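Local structure of protein-tyrosine-phosphatase PTP1 (Arabidopsis thaliana, 6KRW) at residues I95-I107 and C248-G260. The protein removes phosphate from tyrosine residues of proteins, acting on the MAP kinases MPK6 and, in vitro, MPK4, and helps to modulate plant defence responses. Numbering follows the deposited sequence.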
ATOM      1  N   ILE A  95       1.717  -8.318   1.603  1.00 14.85           N
ATOM      2  CA  ILE A  95       1.282  -8.459   0.209  1.00 14.82           C
ATOM      3  C   ILE A  95       2.506  -8.775  -0.600  1.00 15.92           C
ATOM      4  O   ILE A  95       3.402  -7.936  -0.735  1.00 17.02           O
ATOM      5  CB  ILE A  95       0.556  -7.202  -0.305  1.00 15.43           C
ATOM      6  CG1 ILE A  95      -0.487  -6.688   0.673  1.00 15.67           C
ATOM      7  CG2 ILE A  95      -0.013  -7.451  -1.685  1.00 17.89           C
ATOM      8  CD1 ILE A  95      -1.598  -7.660   0.977  1.00 16.22           C
ATOM      9  N   LYS A  96       2.576  -9.995  -1.128  1.00 17.44           N
ATOM     10  CA  LYS A  96       3.775 -10.492  -1.819  1.00 18.01           C
ATOM     11  C   LYS A  96       3.309 -11.397  -2.950  1.00 18.32           C
ATOM     12  O   LYS A  96       2.630 -12.379  -2.677  1.00 22.42           O
ATOM     13  CB  LYS A  96       4.722 -11.184  -0.840  1.00 21.96           C
ATOM     14  CG  LYS A  96       5.998 -11.729  -1.442  1.00 27.00           C
ATOM     15  CD  LYS A  96       6.920 -12.336  -0.408  1.00 26.34           C
ATOM     16  CE  LYS A  96       8.233 -12.773  -1.020  1.00 30.05           C
ATOM     17  NZ  LYS A  96       9.140 -13.392  -0.022  1.00 34.83           N
ATOM     18  N   THR A  97       3.704 -11.112  -4.168  1.00 18.89           N
ATOM     19  CA  THR A  97       3.292 -11.888  -5.351  1.00 23.15           C
ATOM     20  C   THR A  97       4.464 -12.734  -5.851  1.00 26.22           C
ATOM     21  O   THR A  97       4.234 -13.701  -6.544  1.00 31.75           O
ATOM     22  CB  THR A  97       2.797 -10.961  -6.457  1.00 24.95           C
ATOM     23  OG1 THR A  97       3.901 -10.129  -6.850  1.00 25.48           O
ATOM     24  CG2 THR A  97       1.633 -10.116  -6.006  1.00 27.11           C
ATOM     25  N   SER A  98       5.685 -12.348  -5.556  1.00 25.62           N
ATOM     26  CA  SER A  98       6.880 -12.857  -6.269  1.00 29.04           C
ATOM     27  C   SER A  98       8.069 -12.898  -5.319  1.00 35.41           C
ATOM     28  O   SER A  98       8.068 -12.173  -4.331  1.00 35.56           O
ATOM     29  CB  SER A  98       7.258 -12.034  -7.479  1.00 44.38           C
ATOM     30  OG  SER A  98       6.159 -11.431  -8.150  1.00 43.73           O
ATOM     31  N   GLU A  99       9.060 -13.737  -5.615  1.00 45.64           N
ATOM     32  CA  GLU A  99      10.333 -13.688  -4.867  1.00 67.00           C
ATOM     33  C   GLU A  99      11.383 -13.247  -5.864  1.00 55.94           C
ATOM     34  O   GLU A  99      12.051 -14.093  -6.424  1.00 55.81           O
ATOM     35  CB  GLU A  99      10.730 -15.022  -4.245  1.00109.63           C
ATOM     36  CG  GLU A  99      12.023 -14.906  -3.460  1.00118.54           C
ATOM     37  CD  GLU A  99      11.887 -13.994  -2.255  1.00 88.00           C
ATOM     38  OE1 GLU A  99      12.648 -13.018  -2.137  1.00165.16           O
ATOM     39  OE2 GLU A  99      11.042 -14.296  -1.421  1.00102.48           O
ATOM     40  N   SER A 100      11.482 -11.948  -6.058  1.00 49.68           N
ATOM     41  CA  SER A 100      12.376 -11.322  -7.056  1.00 52.00           C
ATOM     42  C   SER A 100      12.967 -10.060  -6.437  1.00 48.19           C
ATOM     43  O   SER A 100      12.217  -9.290  -5.806  1.00 54.17           O
ATOM     44  CB  SER A 100      11.635 -11.016  -8.326  1.00 46.71           C
ATOM     45  OG  SER A 100      12.424 -10.187  -9.159  1.00 41.52           O
ATOM     46  N   GLU A 101      14.257  -9.848  -6.641  1.00 44.88           N
ATOM     47  CA  GLU A 101      14.936  -8.608  -6.203  1.00 46.61           C
ATOM     48  C   GLU A 101      14.369  -7.406  -6.969  1.00 43.75           C
ATOM     49  O   GLU A 101      14.718  -6.274  -6.604  1.00 52.02           O
ATOM     50  CB  GLU A 101      16.443  -8.760  -6.419  1.00 58.01           C
ATOM     51  CG  GLU A 101      17.018  -9.973  -5.717  1.00 62.17           C
ATOM     52  CD  GLU A 101      18.500 -10.204  -5.941  1.00 74.96           C
ATOM     53  OE1 GLU A 101      19.273 -10.007  -4.986  1.00 58.93           O
ATOM     54  OE2 GLU A 101      18.882 -10.602  -7.061  1.00 65.19           O
ATOM     55  N   SER A 102      13.530  -7.628  -7.984  1.00 35.80           N
ATOM     56  CA  SER A 102      13.011  -6.511  -8.820  1.00 31.51           C
ATOM     57  C   SER A 102      11.550  -6.201  -8.493  1.00 28.55           C
ATOM     58  O   SER A 102      11.020  -5.274  -9.104  1.00 35.64           O
ATOM     59  CB  SER A 102      13.174  -6.815 -10.287  1.00 45.90           C
ATOM     60  OG  SER A 102      14.528  -7.102 -10.589  1.00 56.76           O
ATOM     61  N   ILE A 103      10.908  -6.980  -7.612  1.00 28.05           N
ATOM     62  CA  ILE A 103       9.458  -6.818  -7.313  1.00 23.54           C
ATOM     63  C   ILE A 103       9.292  -6.519  -5.825  1.00 23.74           C
ATOM     64  O   ILE A 103       9.694  -7.349  -4.998  1.00 25.82           O
ATOM     65  CB  ILE A 103       8.672  -8.047  -7.798  1.00 23.99           C
ATOM     66  CG1 ILE A 103       8.940  -8.286  -9.287  1.00 28.46           C
ATOM     67  CG2 ILE A 103       7.197  -7.844  -7.492  1.00 23.38           C
ATOM     68  CD1 ILE A 103       8.434  -9.574  -9.805  1.00 32.12           C
ATOM     69  N   SER A 104       8.757  -5.332  -5.505  1.00 22.99           N
ATOM     70  CA  SER A 104       8.508  -4.899  -4.116  1.00 21.44           C
ATOM     71  C   SER A 104       7.476  -5.812  -3.449  1.00 19.46           C
ATOM     72  O   SER A 104       6.509  -6.256  -4.112  1.00 21.56           O
ATOM     73  CB  SER A 104       8.003  -3.491  -4.043  1.00 22.86           C
ATOM     74  OG  SER A 104       8.859  -2.590  -4.767  1.00 24.47           O
ATOM     75  N   GLN A 105       7.649  -5.971  -2.150  1.00 19.98           N
ATOM     76  CA  GLN A 105       6.588  -6.495  -1.287  1.00 18.47           C
ATOM     77  C   GLN A 105       6.022  -5.320  -0.497  1.00 18.73           C
ATOM     78  O   GLN A 105       6.753  -4.292  -0.290  1.00 21.78           O
ATOM     79  CB  GLN A 105       7.114  -7.626  -0.411  1.00 22.33           C
ATOM     80  CG  GLN A 105       8.091  -7.222   0.653  1.00 28.67           C
ATOM     81  CD  GLN A 105       8.716  -8.401   1.362  1.00 33.09           C
ATOM     82  OE1 GLN A 105       8.123  -9.502   1.436  1.00 30.54           O
ATOM     83  NE2 GLN A 105       9.899  -8.167   1.922  1.00 34.21           N
ATOM     84  N   PHE A 106       4.781  -5.441  -0.107  1.00 17.30           N
ATOM     85  CA  PHE A 106       4.077  -4.387   0.646  1.00 17.34           C
ATOM     86  C   PHE A 106       3.604  -4.893   1.985  1.00 16.90           C
ATOM     87  O   PHE A 106       3.297  -6.081   2.164  1.00 18.60           O
ATOM     88  CB  PHE A 106       2.879  -3.835  -0.115  1.00 17.47           C
ATOM     89  CG  PHE A 106       3.133  -3.584  -1.569  1.00 17.04           C
ATOM     90  CD1 PHE A 106       2.897  -4.557  -2.520  1.00 19.81           C
ATOM     91  CD2 PHE A 106       3.590  -2.345  -2.007  1.00 19.92           C
ATOM     92  CE1 PHE A 106       3.127  -4.339  -3.862  1.00 20.15           C
ATOM     93  CE2 PHE A 106       3.797  -2.109  -3.355  1.00 21.05           C
ATOM     94  CZ  PHE A 106       3.570  -3.097  -4.291  1.00 19.88           C
ATOM     95  N   ILE A 107       3.470  -3.990   2.924  1.00 16.10           N
ATOM     96  CA  ILE A 107       2.626  -4.142   4.115  1.00 15.93           C
ATOM     97  C   ILE A 107       1.396  -3.277   3.947  1.00 17.11           C
ATOM     98  O   ILE A 107       1.532  -2.026   3.956  1.00 18.60           O
ATOM     99  CB  ILE A 107       3.375  -3.897   5.418  1.00 17.19           C
ATOM    100  CG1 ILE A 107       4.445  -4.967   5.632  1.00 18.31           C
ATOM    101  CG2 ILE A 107       2.413  -3.844   6.580  1.00 18.35           C
ATOM    102  CD1 ILE A 107       5.350  -4.679   6.806  1.00 21.78           C
ATOM    103  N   CYS A 248      -1.306  -0.624  -4.725  1.00 18.35           N
ATOM    104  CA  CYS A 248      -0.460  -1.854  -4.784  1.00 16.48           C
ATOM    105  C   CYS A 248      -0.623  -2.531  -6.160  1.00 16.92           C
ATOM    106  O   CYS A 248       0.356  -3.007  -6.706  1.00 17.89           O
ATOM    107  CB  CYS A 248      -0.823  -2.812  -3.661  1.00 18.47           C
ATOM    108  SG  CYS A 248      -0.331  -2.227  -2.026  0.96 19.52           S
ATOM    109  N   ALA A 249      -1.842  -2.592  -6.695  1.00 17.60           N
ATOM    110  CA  ALA A 249      -2.081  -3.261  -7.989  1.00 17.91           C
ATOM    111  C   ALA A 249      -1.307  -2.554  -9.096  1.00 17.87           C
ATOM    112  O   ALA A 249      -0.729  -3.200  -9.986  1.00 18.01           O
ATOM    113  CB  ALA A 249      -3.543  -3.370  -8.293  1.00 17.96           C
ATOM    114  N   ILE A 250      -1.317  -1.217  -9.087  1.00 18.07           N
ATOM    115  CA  ILE A 250      -0.602  -0.468 -10.161  1.00 19.48           C
ATOM    116  C   ILE A 250       0.900  -0.715 -10.028  1.00 18.92           C
ATOM    117  O   ILE A 250       1.571  -1.065 -11.027  1.00 19.90           O
ATOM    118  CB  ILE A 250      -0.969   1.024 -10.073  1.00 20.39           C
ATOM    119  CG1 ILE A 250      -2.467   1.249 -10.297  1.00 19.67           C
ATOM    120  CG2 ILE A 250      -0.087   1.847 -11.026  1.00 22.98           C
ATOM    121  CD1 ILE A 250      -2.985   2.612  -9.784  1.00 23.47           C
ATOM    122  N   HIS A 251       1.429  -0.536  -8.831  1.00 19.30           N
ATOM    123  CA  HIS A 251       2.877  -0.688  -8.568  1.00 20.02           C
ATOM    124  C   HIS A 251       3.334  -2.109  -8.901  1.00 20.41           C
ATOM    125  O   HIS A 251       4.321  -2.307  -9.623  1.00 21.71           O
ATOM    126  CB  HIS A 251       3.112  -0.300  -7.115  1.00 20.33           C
ATOM    127  CG  HIS A 251       4.514  -0.334  -6.640  1.00 21.21           C
ATOM    128  ND1 HIS A 251       5.053   0.729  -5.950  1.00 23.21           N
ATOM    129  CD2 HIS A 251       5.484  -1.270  -6.700  1.00 23.66           C
ATOM    130  CE1 HIS A 251       6.286   0.426  -5.584  1.00 26.13           C
ATOM    131  NE2 HIS A 251       6.584  -0.775  -6.053  1.00 25.81           N
ATOM    132  N   ASN A 252       2.578  -3.078  -8.418  1.00 17.98           N
ATOM    133  CA  ASN A 252       2.961  -4.491  -8.603  1.00 18.93           C
ATOM    134  C   ASN A 252       2.870  -4.881 -10.079  1.00 20.57           C
ATOM    135  O   ASN A 252       3.754  -5.610 -10.595  1.00 19.74           O
ATOM    136  CB  ASN A 252       2.015  -5.327  -7.760  1.00 16.76           C
ATOM    137  CG  ASN A 252       2.328  -6.815  -7.790  1.00 17.19           C
ATOM    138  OD1 ASN A 252       1.516  -7.594  -8.317  1.00 19.27           O
ATOM    139  ND2 ASN A 252       3.471  -7.181  -7.243  1.00 18.54           N
ATOM    140  N   THR A 253       1.832  -4.426 -10.777  1.00 18.49           N
ATOM    141  CA  THR A 253       1.651  -4.811 -12.186  1.00 18.00           C
ATOM    142  C   THR A 253       2.827  -4.288 -13.003  1.00 20.09           C
ATOM    143  O   THR A 253       3.376  -5.012 -13.846  1.00 21.21           O
ATOM    144  CB  THR A 253       0.307  -4.321 -12.724  1.00 18.94           C
ATOM    145  OG1 THR A 253      -0.743  -4.974 -11.978  1.00 18.38           O
ATOM    146  CG2 THR A 253       0.170  -4.593 -14.204  1.00 18.94           C
ATOM    147  N   ILE A 254       3.121  -2.993 -12.863  1.00 20.02           N
ATOM    148  CA  ILE A 254       4.232  -2.401 -13.656  1.00 22.02           C
ATOM    149  C   ILE A 254       5.547  -3.126 -13.357  1.00 21.63           C
ATOM    150  O   ILE A 254       6.251  -3.487 -14.310  1.00 24.09           O
ATOM    151  CB  ILE A 254       4.299  -0.888 -13.407  1.00 22.63           C
ATOM    152  CG1 ILE A 254       3.043  -0.202 -13.947  1.00 22.87           C
ATOM    153  CG2 ILE A 254       5.591  -0.309 -13.963  1.00 23.16           C
ATOM    154  CD1 ILE A 254       2.915  -0.181 -15.436  1.00 24.15           C
ATOM    155  N   GLN A 255       5.859  -3.360 -12.081  1.00 22.20           N
ATOM    156  CA  GLN A 255       7.135  -4.045 -11.747  1.00 22.22           C
ATOM    157  C   GLN A 255       7.168  -5.430 -12.379  1.00 22.03           C
ATOM    158  O   GLN A 255       8.239  -5.860 -12.835  1.00 24.26           O
ATOM    159  CB  GLN A 255       7.311  -4.136 -10.245  1.00 23.40           C
ATOM    160  CG  GLN A 255       7.704  -2.815  -9.635  1.00 21.50           C
ATOM    161  CD  GLN A 255       8.110  -2.921  -8.193  1.00 24.13           C
ATOM    162  OE1 GLN A 255       7.544  -3.720  -7.444  1.00 23.86           O
ATOM    163  NE2 GLN A 255       9.083  -2.103  -7.790  1.00 24.34           N
ATOM    164  N   ARG A 256       6.057  -6.148 -12.317  1.00 21.44           N
ATOM    165  CA  ARG A 256       6.057  -7.535 -12.844  1.00 22.19           C
ATOM    166  C   ARG A 256       6.180  -7.534 -14.371  1.00 22.75           C
ATOM    167  O   ARG A 256       6.850  -8.409 -14.908  1.00 25.06           O
ATOM    168  CB  ARG A 256       4.812  -8.264 -12.335  1.00 20.14           C
ATOM    169  CG  ARG A 256       4.951  -8.683 -10.876  1.00 21.97           C
ATOM    170  CD  ARG A 256       3.634  -9.079 -10.264  1.00 20.16           C
ATOM    171  NE  ARG A 256       2.986 -10.168 -10.990  1.00 20.39           N
ATOM    172  CZ  ARG A 256       1.681 -10.338 -11.050  1.00 19.99           C
ATOM    173  NH1 ARG A 256       0.881  -9.564 -10.337  1.00 20.02           N
ATOM    174  NH2 ARG A 256       1.178 -11.355 -11.753  1.00 20.33           N
ATOM    175  N   ILE A 257       5.587  -6.564 -15.066  1.00 22.94           N
ATOM    176  CA  ILE A 257       5.786  -6.442 -16.533  1.00 22.50           C
ATOM    177  C   ILE A 257       7.275  -6.218 -16.802  1.00 28.07           C
ATOM    178  O   ILE A 257       7.837  -6.898 -17.668  1.00 28.88           O
ATOM    179  CB  ILE A 257       4.912  -5.330 -17.125  1.00 24.01           C
ATOM    180  CG1 ILE A 257       3.429  -5.682 -17.022  1.00 23.05           C
ATOM    181  CG2 ILE A 257       5.334  -5.020 -18.559  1.00 27.71           C
ATOM    182  CD1 ILE A 257       2.513  -4.475 -17.210  1.00 27.06           C
ATOM    183  N   LEU A 258       7.897  -5.305 -16.060  1.00 23.65           N
ATOM    184  CA  LEU A 258       9.319  -4.957 -16.278  1.00 30.04           C
ATOM    185  C   LEU A 258      10.220  -6.142 -15.930  1.00 29.51           C
ATOM    186  O   LEU A 258      11.336  -6.207 -16.464  1.00 39.09           O
ATOM    187  CB  LEU A 258       9.676  -3.746 -15.417  1.00 26.79           C
ATOM    188  CG  LEU A 258       9.084  -2.429 -15.899  1.00 28.16           C
ATOM    189  CD1 LEU A 258       9.349  -1.331 -14.877  1.00 30.52           C
ATOM    190  CD2 LEU A 258       9.679  -2.040 -17.252  1.00 31.99           C
ATOM    191  N   ALA A 259       9.735  -7.062 -15.098  1.00 28.34           N
ATOM    192  CA  ALA A 259      10.547  -8.233 -14.683  1.00 29.86           C
ATOM    193  C   ALA A 259      10.267  -9.437 -15.579  1.00 35.47           C
ATOM    194  O   ALA A 259      10.951 -10.451 -15.416  1.00 37.28           O
ATOM    195  CB  ALA A 259      10.309  -8.560 -13.239  1.00 35.14           C
ATOM    196  N   GLY A 260       9.311  -9.336 -16.497  1.00 31.63           N
ATOM    197  CA  GLY A 260       9.038 -10.396 -17.486  1.00 38.83           C
ATOM    198  C   GLY A 260       7.986 -11.393 -17.026  1.00 31.77           C
ATOM    199  O   GLY A 260       7.923 -12.458 -17.626  1.00 31.29           O
TER
HETATM  200  O   HOH W   1      10.705  -4.933 -12.071  1.00 35.04           O
HETATM  201  O   HOH W   2       5.330  -5.097  -6.384  1.00 20.54           O
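One face of the Phe106 ring carries Cys248, whose SG lies over the face, 4.0 Å from the ring centroid, a sulfur-aromatic contact. At the ring's edge, His251 CG lies in the ring plane and Asn252 CB close to that plane. Phe106 in turn sets that edge on the His251 imidazole in a T-shaped pair, with planes at 84° and CE2 over the centre of the imidazole, 3.8 Å above its plane; the Tyr247 hydroxyl bonds His251 ND1. With CG anti to the backbone N (chi1 -177°), Asn252 ND2 donates a hydrogen bond to Thr97 OG1, 3.0 Å away and close to its own amide plane. Its OD1 accepts from Arg256 NH1 at the guanidinium edge, which helps fix the amide's rotation; Asp261 takes Arg256 NE in a salt bridge. The contact sets the hairpin joining strands 92-95 and 106-109 against helix 242-259, which follows the phosphate-binding loop of the classical tyrosine phosphatase fold. Gln255 meets Ser104 twice: OE1 accepts from the backbone N at 2.8 Å, the donor tilted 32° from the carbonyl plane, while NE2 gives a more bent bond to OG at 3.1 Å. Replacing Gln255 by a leucine would probably leave Ser104 N without its acceptor and take from the water that joins Ser104 O, Asn252 ND2 and Gln255 OE1 one of its two acceptors. Farther along, Ile103 CD1 packs 3.8 Å from Arg256 CG and 4.0 Å from Ala259 CB.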